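Side-chain contact in phosphopantetheine adenylyltransferase (Archaeoglobus fulgidus, PDB 3DO8), which probably transfers an adenylyl group reversibly from ATP to 4'-phosphopantetheine, giving dephospho-CoA and pyrophosphate in coenzyme A biosynthesis: residues I20-K25 with V118-M123. Residues are numbered along the deposited sequence; the frame is centred on the assembly and turned at random.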
# COMPACT_ATOMS: atom_id res chain seq x y z
N ILE A 20 -6.59 6.47 3.15
CA ILE A 20 -7.97 6.00 3.16
C ILE A 20 -8.28 5.28 1.85
O ILE A 20 -8.95 4.21 1.85
CB ILE A 20 -8.96 7.18 3.42
CG1 ILE A 20 -8.86 7.61 4.88
CG2 ILE A 20 -10.41 6.80 3.09
CD1 ILE A 20 -9.45 8.99 5.20
N ASP A 21 -7.81 5.84 0.72
CA ASP A 21 -8.10 5.22 -0.59
C ASP A 21 -7.48 3.82 -0.63
O ASP A 21 -8.09 2.87 -1.08
CB ASP A 21 -7.50 6.05 -1.73
CG ASP A 21 -7.99 5.60 -3.10
OD1 ASP A 21 -9.23 5.63 -3.31
OD2 ASP A 21 -7.13 5.22 -3.96
N VAL A 22 -6.23 3.72 -0.22
CA VAL A 22 -5.53 2.43 -0.25
C VAL A 22 -6.28 1.45 0.68
O VAL A 22 -6.56 0.32 0.31
CB VAL A 22 -4.02 2.57 0.12
CG1 VAL A 22 -3.39 1.20 0.40
CG2 VAL A 22 -3.27 3.35 -0.96
N ALA A 23 -6.63 1.89 1.88
CA ALA A 23 -7.28 1.00 2.85
C ALA A 23 -8.61 0.49 2.30
O ALA A 23 -8.92 -0.69 2.45
CB ALA A 23 -7.48 1.69 4.19
N ILE A 24 -9.41 1.36 1.68
CA ILE A 24 -10.70 0.97 1.16
C ILE A 24 -10.59 0.07 -0.06
O ILE A 24 -11.38 -0.87 -0.22
CB ILE A 24 -11.62 2.19 0.90
CG1 ILE A 24 -11.94 2.85 2.25
CG2 ILE A 24 -12.86 1.77 0.17
CD1 ILE A 24 -12.75 4.16 2.20
N LYS A 25 -9.62 0.34 -0.92
CA LYS A 25 -9.37 -0.54 -2.04
C LYS A 25 -8.96 -1.93 -1.56
O LYS A 25 -9.38 -2.94 -2.13
CB LYS A 25 -8.38 0.10 -3.03
CG LYS A 25 -9.04 1.23 -3.83
CD LYS A 25 -8.11 2.06 -4.66
CE LYS A 25 -8.93 3.03 -5.53
NZ LYS A 25 -8.11 4.10 -6.14
N VAL A 118 1.44 -2.21 4.95
CA VAL A 118 1.33 -1.50 3.68
C VAL A 118 1.66 -0.03 3.94
O VAL A 118 0.87 0.69 4.53
CB VAL A 118 -0.08 -1.69 3.04
CG1 VAL A 118 -0.16 -0.90 1.70
CG2 VAL A 118 -0.39 -3.19 2.91
N LYS A 119 2.87 0.39 3.55
CA LYS A 119 3.33 1.73 3.83
C LYS A 119 3.06 2.58 2.62
O LYS A 119 3.56 2.32 1.53
CB LYS A 119 4.83 1.73 4.10
CG LYS A 119 5.38 3.08 4.49
CD LYS A 119 6.88 3.01 4.51
CE LYS A 119 7.51 4.32 4.92
NZ LYS A 119 8.59 4.72 3.94
N VAL A 120 2.28 3.61 2.81
CA VAL A 120 1.94 4.53 1.72
C VAL A 120 2.80 5.77 1.91
O VAL A 120 2.67 6.48 2.92
CB VAL A 120 0.47 4.88 1.77
CG1 VAL A 120 0.06 5.89 0.67
CG2 VAL A 120 -0.38 3.57 1.75
N ASP A 121 3.70 6.03 0.96
CA ASP A 121 4.55 7.23 1.01
C ASP A 121 3.70 8.40 0.53
O ASP A 121 3.60 8.71 -0.65
CB ASP A 121 5.81 7.06 0.17
CG ASP A 121 6.94 6.31 0.91
OD1 ASP A 121 6.78 5.82 2.05
OD2 ASP A 121 8.03 6.25 0.32
N TRP A 122 3.07 9.03 1.49
CA TRP A 122 1.99 9.97 1.20
C TRP A 122 2.44 11.37 0.82
O TRP A 122 1.57 12.24 0.60
CB TRP A 122 1.02 9.98 2.39
CG TRP A 122 1.56 10.60 3.66
CD1 TRP A 122 2.82 11.08 3.89
CD2 TRP A 122 0.84 10.77 4.88
NE1 TRP A 122 2.92 11.56 5.18
CE2 TRP A 122 1.71 11.40 5.80
CE3 TRP A 122 -0.46 10.46 5.28
CZ2 TRP A 122 1.32 11.72 7.09
CZ3 TRP A 122 -0.85 10.80 6.56
CH2 TRP A 122 0.04 11.41 7.46
N MET A 123 3.75 11.60 0.80
CA MET A 123 4.37 12.86 0.31
C MET A 123 3.76 14.14 0.87
O MET A 123 3.31 15.04 0.13
CB MET A 123 4.37 12.85 -1.21
CG MET A 123 5.24 11.71 -1.76
SD MET A 123 5.18 11.54 -3.53
CE MET A 123 3.45 11.33 -3.87
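Val22 of helix 14-27 meets Val118 and Val120 of strand 116-121, a small example of how an alpha/beta nucleotidyltransferase fold closes helix against sheet. The parallel sheet has the strand order 3-2-1-4-5, consistent with the Rossmann-like HUP architecture, and 116-121 is one of its two edge strands within the chain. The packed part of the contact is wholly aliphatic, with no hydrogen bond joining the two segments. Val118 and Val120, two residues apart, present the same face of the strand to the helix, and Val22 reaches both. With CG1 set opposite its backbone N (chi1 167°), Val22 sends that methyl to Val118 CG1 at 4.1 Å. Val120 CG2 lies against both branches of Val22, 4.0 Å from CG2 and almost as near to CG1, as the two side chains run past one another in opposite senses. Leu19 and Leu26 extend the same helix face along the strand, while Tyr89 of the second subunit also packs on Val22.

On the strand's other face Lys119 and Asp121 are partly exposed and form a salt bridge; Tyr97 OH of the second subunit hydrogen-bonds Asp121 OD2. Along the strand's edge, their backbone pairs in an antiparallel ladder with a strand of that subunit, carrying the sheet across the interface. Within the salt bridge Lys119 NZ stands 2.8 Å from Asp121 OD1, on the syn lone pair of the oxygen.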